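Local coordinates for protein 5'-nucleotidase SurE (PDB 2WQK) that probably removes the phosphate from nucleoside 5'-monophosphates, as a metal-dependent phosphatase of the SurE nucleotidase family, at residues 91-96 and 137-142; 125-128 and 132-135. All coordinates share one frame; numbering follows the deposited sequence.

Contact 1. Residues 91-96 and 137-142; sequences SGINEG and EIAKVC. With NA (sodium ion), chain D; SO4 (sulfate ion), chain C.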
loop_
_atom_site.group_PDB
_atom_site.type_symbol
_atom_site.label_atom_id
_atom_site.label_comp_id
_atom_site.label_asym_id
_atom_site.label_seq_id
_atom_site.Cartn_x
_atom_site.Cartn_y
_atom_site.Cartn_z
ATOM N N SER A 91 -21.453 -0.061 12.614
ATOM C CA SER A 91 -20.150 -0.399 12.084
ATOM C C SER A 91 -19.459 -1.384 13.011
ATOM O O SER A 91 -19.314 -1.115 14.190
ATOM C CB SER A 91 -19.302 0.891 12.008
ATOM O OG SER A 91 -18.068 0.637 11.405
ATOM N N GLY A 92 -19.083 -2.524 12.468
ATOM C CA GLY A 92 -18.453 -3.584 13.257
ATOM C C GLY A 92 -19.062 -4.938 12.930
ATOM O O GLY A 92 -19.681 -5.105 11.874
ATOM N N ILE A 93 -18.848 -5.925 13.812
ATOM C CA ILE A 93 -18.027 -5.877 15.000
ATOM C C ILE A 93 -16.584 -5.986 14.635
ATOM O O ILE A 93 -16.160 -6.928 13.974
ATOM C CB ILE A 93 -18.335 -7.074 15.938
ATOM C CG1 ILE A 93 -19.814 -7.085 16.332
ATOM C CG2 ILE A 93 -17.406 -7.046 17.180
ATOM C CD1 ILE A 93 -20.367 -8.496 16.678
ATOM N N ASN A 94 -15.798 -4.985 15.051
ATOM C CA ASN A 94 -14.385 -4.995 14.744
ATOM C C ASN A 94 -13.636 -6.145 15.384
ATOM O O ASN A 94 -13.919 -6.505 16.498
ATOM C CB ASN A 94 -13.695 -3.684 15.185
ATOM C CG ASN A 94 -12.324 -3.491 14.508
ATOM O OD1 ASN A 94 -12.212 -3.586 13.286
ATOM N ND2 ASN A 94 -11.277 -3.219 15.327
ATOM N N GLU A 95 -12.650 -6.640 14.647
ATOM C CA GLU A 95 -11.740 -7.648 15.143
ATOM C C GLU A 95 -10.649 -6.905 15.927
ATOM O O GLU A 95 -9.547 -6.620 15.404
ATOM C CB GLU A 95 -11.118 -8.421 13.983
ATOM C CG GLU A 95 -12.071 -9.124 13.062
ATOM C CD GLU A 95 -11.357 -9.674 11.825
ATOM O OE1 GLU A 95 -10.222 -9.201 11.496
ATOM O OE2 GLU A 95 -11.924 -10.583 11.195
ATOM N N GLY A 96 -10.982 -6.512 17.130
ATOM C CA GLY A 96 -10.067 -5.904 18.070
ATOM C C GLY A 96 -10.692 -4.636 18.610
ATOM O O GLY A 96 -11.683 -4.131 18.061
ATOM N N GLU A 137 -21.354 -14.552 20.513
ATOM C CA GLU A 137 -21.705 -14.137 21.850
ATOM C C GLU A 137 -21.746 -12.611 21.945
ATOM O O GLU A 137 -22.652 -12.044 22.518
ATOM C CB GLU A 137 -20.711 -14.669 22.881
ATOM C CG GLU A 137 -20.686 -16.216 22.990
ATOM C CD GLU A 137 -21.968 -16.769 23.538
ATOM O OE1 GLU A 137 -22.542 -16.204 24.469
ATOM O OE2 GLU A 137 -22.413 -17.818 23.028
ATOM N N ILE A 138 -20.741 -11.962 21.375
ATOM C CA ILE A 138 -20.683 -10.502 21.396
ATOM C C ILE A 138 -21.887 -9.880 20.692
ATOM O O ILE A 138 -22.438 -8.863 21.156
ATOM C CB ILE A 138 -19.346 -9.997 20.794
ATOM C CG1 ILE A 138 -18.211 -10.322 21.768
ATOM C CG2 ILE A 138 -19.375 -8.477 20.474
ATOM C CD1 ILE A 138 -16.799 -10.146 21.201
ATOM N N ALA A 139 -22.322 -10.494 19.592
ATOM C CA ALA A 139 -23.451 -9.938 18.833
ATOM C C ALA A 139 -24.711 -9.868 19.664
ATOM O O ALA A 139 -25.552 -9.005 19.462
ATOM C CB ALA A 139 -23.715 -10.722 17.519
ATOM N N LYS A 140 -24.851 -10.802 20.617
ATOM C CA LYS A 140 -26.044 -10.789 21.469
ATOM C C LYS A 140 -26.162 -9.482 22.262
ATOM O O LYS A 140 -27.249 -8.912 22.345
ATOM C CB LYS A 140 -26.043 -11.985 22.438
ATOM C CG LYS A 140 -26.089 -13.321 21.715
ATOM C CD LYS A 140 -25.888 -14.485 22.683
ATOM C CE LYS A 140 -25.924 -15.803 21.965
ATOM N NZ LYS A 140 -25.574 -16.915 22.944
ATOM N N VAL A 141 -25.046 -8.988 22.822
ATOM C CA VAL A 141 -25.159 -7.748 23.563
ATOM C C VAL A 141 -25.295 -6.548 22.583
ATOM O O VAL A 141 -25.995 -5.592 22.892
ATOM C CB VAL A 141 -24.111 -7.600 24.660
ATOM C CG1 VAL A 141 -22.805 -7.252 24.089
ATOM C CG2 VAL A 141 -24.615 -6.598 25.735
ATOM N N CYS A 142 -24.706 -6.647 21.391
ATOM C CA CYS A 142 -24.891 -5.569 20.402
ATOM C C CYS A 142 -26.381 -5.386 20.081
ATOM O O CYS A 142 -26.894 -4.255 20.003
ATOM C CB CYS A 142 -24.083 -5.819 19.134
ATOM S SG CYS A 142 -22.311 -5.897 19.419
HETATM NA NA NA D . -10.277 -3.579 12.001
HETATM S S SO4 C . -10.183 -0.569 12.792
HETATM O O1 SO4 C . -9.427 -1.548 13.571
HETATM O O2 SO4 C . -10.724 -1.284 11.593
HETATM O O3 SO4 C . -11.300 -0.087 13.522
HETATM O O4 SO4 C . -9.322 0.569 12.337
HETATM O O HOH W 1 -8.750 -4.783 13.490
#
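Ile93 fills the gap between strand 88-94 and helix 135-152, meeting Ile138, Ala139 and Cys142 on the helix. Its CG1 stands beside its own backbone N (chi1 -58°), which carries CD1 out to the helix, 3.9 Å from CG2 of Ile138. Farther along the helix, SG of Cys142 lies 4.1 Å from CG1 of Ile93. Small Ala139 lets the isoleucine methyl come up to the helix backbone, and its CA is 4.0 Å from CD1 of Ile93. With an alanine at Ile93 the branch that reaches the helix is gone, and a gap facing Ile138 and Cys142 would probably open in the core.

This buried, wholly apolar side contrasts with the outer helix face, where the partly exposed Lys140 NZ forms a salt bridge to Glu137 OE2 at 3.3 Å. Gly92 has backbone angles that a side chain would not tolerate, and a cis peptide joins it to Ile93. Beyond Ile93 the strand turns polar at Asn94, which faces the active site: its OD1 binds the sodium ion at 2.3 Å, with Asp10 and Ser40 completing the protein ligands. Its ND2 donates to Gly96 O at 2.9 Å, from above the carbonyl plane, and weakly to a sulfate oxygen; the sulfate probably marks where a substrate phosphate would sit.

Helix 135-152 thus lies against the parallel strands of an alpha/beta sheet. Leu20 of helix 15-24 packs on Ile93 and Cys142, Ala127 of strand 122-128 on Ile93 and Ile138, and Ile164 of strand 158-165 on Ile138 and Cys142.

Contact 2. Residues 125-128 and 132-135; sequences FSAF and NIMF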
loop_
_atom_site.group_PDB
_atom_site.type_symbol
_atom_site.label_atom_id
_atom_site.label_comp_id
_atom_site.label_asym_id
_atom_site.label_seq_id
_atom_site.Cartn_x
_atom_site.Cartn_y
_atom_site.Cartn_z
ATOM N N PHE A 125 -19.130 -0.903 16.983
ATOM C CA PHE A 125 -18.953 -2.015 17.912
ATOM C C PHE A 125 -17.596 -2.648 17.628
ATOM O O PHE A 125 -17.283 -2.981 16.474
ATOM C CB PHE A 125 -20.009 -3.092 17.608
ATOM C CG PHE A 125 -21.446 -2.649 17.844
ATOM C CD1 PHE A 125 -21.960 -2.597 19.134
ATOM C CD2 PHE A 125 -22.299 -2.364 16.790
ATOM C CE1 PHE A 125 -23.282 -2.223 19.361
ATOM C CE2 PHE A 125 -23.630 -2.000 17.028
ATOM C CZ PHE A 125 -24.100 -1.935 18.289
ATOM N N SER A 126 -16.831 -2.864 18.700
ATOM C CA SER A 126 -15.508 -3.490 18.627
ATOM C C SER A 126 -15.371 -4.525 19.741
ATOM O O SER A 126 -15.879 -4.317 20.828
ATOM C CB SER A 126 -14.420 -2.417 18.790
ATOM O OG SER A 126 -14.545 -1.458 17.763
ATOM N N ALA A 127 -14.686 -5.629 19.412
ATOM C CA ALA A 127 -14.392 -6.724 20.351
ATOM C C ALA A 127 -13.071 -6.490 21.103
ATOM O O ALA A 127 -12.026 -6.339 20.468
ATOM C CB ALA A 127 -14.307 -8.065 19.572
ATOM N N PHE A 128 -13.134 -6.528 22.427
ATOM C CA PHE A 128 -11.945 -6.418 23.271
ATOM C C PHE A 128 -11.436 -7.822 23.512
ATOM O O PHE A 128 -11.839 -8.510 24.471
ATOM C CB PHE A 128 -12.253 -5.715 24.585
ATOM C CG PHE A 128 -11.059 -5.631 25.524
ATOM C CD1 PHE A 128 -9.994 -4.776 25.228
ATOM C CD2 PHE A 128 -11.031 -6.340 26.707
ATOM C CE1 PHE A 128 -8.926 -4.635 26.051
ATOM C CE2 PHE A 128 -9.948 -6.205 27.562
ATOM C CZ PHE A 128 -8.901 -5.357 27.231
ATOM N N ASN A 132 -9.337 -16.002 19.403
ATOM C CA ASN A 132 -10.538 -16.790 19.655
ATOM C C ASN A 132 -11.655 -15.886 20.134
ATOM O O ASN A 132 -12.256 -16.100 21.191
ATOM C CB ASN A 132 -10.285 -17.891 20.690
ATOM C CG ASN A 132 -9.042 -18.704 20.391
ATOM O OD1 ASN A 132 -8.794 -19.086 19.246
ATOM N ND2 ASN A 132 -8.243 -18.968 21.435
ATOM N N ILE A 133 -11.927 -14.863 19.342
ATOM C CA ILE A 133 -12.996 -13.953 19.689
ATOM C C ILE A 133 -14.362 -14.592 19.405
ATOM O O ILE A 133 -14.639 -15.045 18.274
ATOM C CB ILE A 133 -12.860 -12.632 18.920
ATOM C CG1 ILE A 133 -11.541 -11.937 19.309
ATOM C CG2 ILE A 133 -14.069 -11.732 19.227
ATOM C CD1 ILE A 133 -11.229 -10.679 18.522
ATOM N N MET A 134 -15.214 -14.541 20.413
ATOM C CA MET A 134 -16.565 -15.126 20.335
ATOM C C MET A 134 -17.570 -14.115 19.745
ATOM O O MET A 134 -18.418 -13.560 20.454
ATOM C CB MET A 134 -17.011 -15.568 21.721
ATOM C CG MET A 134 -16.142 -16.717 22.287
ATOM S SD MET A 134 -16.624 -17.235 23.951
ATOM C CE MET A 134 -15.824 -15.968 24.926
ATOM N N PHE A 135 -17.462 -13.872 18.440
ATOM C CA PHE A 135 -18.294 -12.852 17.789
ATOM C C PHE A 135 -19.789 -13.113 17.932
ATOM O O PHE A 135 -20.549 -12.183 18.031
ATOM C CB PHE A 135 -17.921 -12.733 16.326
ATOM C CG PHE A 135 -16.574 -12.125 16.108
ATOM C CD1 PHE A 135 -16.388 -10.739 16.259
ATOM C CD2 PHE A 135 -15.493 -12.899 15.734
ATOM C CE1 PHE A 135 -15.135 -10.205 16.081
ATOM C CE2 PHE A 135 -14.247 -12.333 15.521
ATOM C CZ PHE A 135 -14.088 -10.984 15.693
#
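Ala127, near the end of its strand, directs its single methyl at two larger side chains, Ile133 and Phe135, from the turn that leads into the next helix. CB of Ala127 lies 3.7 Å from CG2 of Ile133, and CD1 of the same isoleucine comes to 4.2 Å from it, so two arms of the isoleucine bear on one methyl. CE1 of Phe135 is 4.2 Å from CB of Ala127, which approaches the ring obliquely. Alanine suits this place because its small methyl lets both larger side chains close down over the strand.

The two larger side chains also meet each other. CG2 of Ile133 sits over the centre of the Phe135 ring, 3.5 Å above its plane, as in a CH-pi contact. The phenylalanine reaches this position because its CG lies beside the backbone N (chi1 -70°), which swings the ring back over the preceding turn. A beta-branched residue suits position 133, since one branch can serve both the ring and Ala127, while a flat ring at 135 offers a broad surface to that methyl.

The backbone supports the geometry. Met134 is the centre of an inverse gamma turn, closed by a weak bond of 3.1 Å from Phe135 N to Ile133 O, and it also takes the N-cap position of the following helix. Asn166 grips this turn from outside, its amide bonding to Met134 N and Asn132 O.

Ile133 also touches Ile138 of helix 135-152, and the Phe135 ring rests on Ile93 of strand 88-94 and on Pro15 and Ala19 of helix 15-24. From its own strand, Ser126 points away from the turn and its OG bonds to Asn98, while its backbone pairs with strand 158-165.

In the fold
The centres of contacts 1 and 2 are about 6 Å apart, and both pack against the same face of the mixed sheet. Along the chain the order is 91-96, 125-128, 132-135, 137-142, so the turn of contact 2 comes within the interval that contact 1 spans. Strands 88-94 and 122-128 are parallel neighbours, joined by probable hydrogen bonds Ser91 O to Phe125 N (2.8 Å) and Asn94 N to Phe125 O (2.9 Å). Contact 2 turns the chain from strand 122-128 into helix 135-152, and contact 1 seats that helix on strand 88-94. Together they form part of the apolar layer between sheet and helices, beneath a strand end that carries a metal ligand.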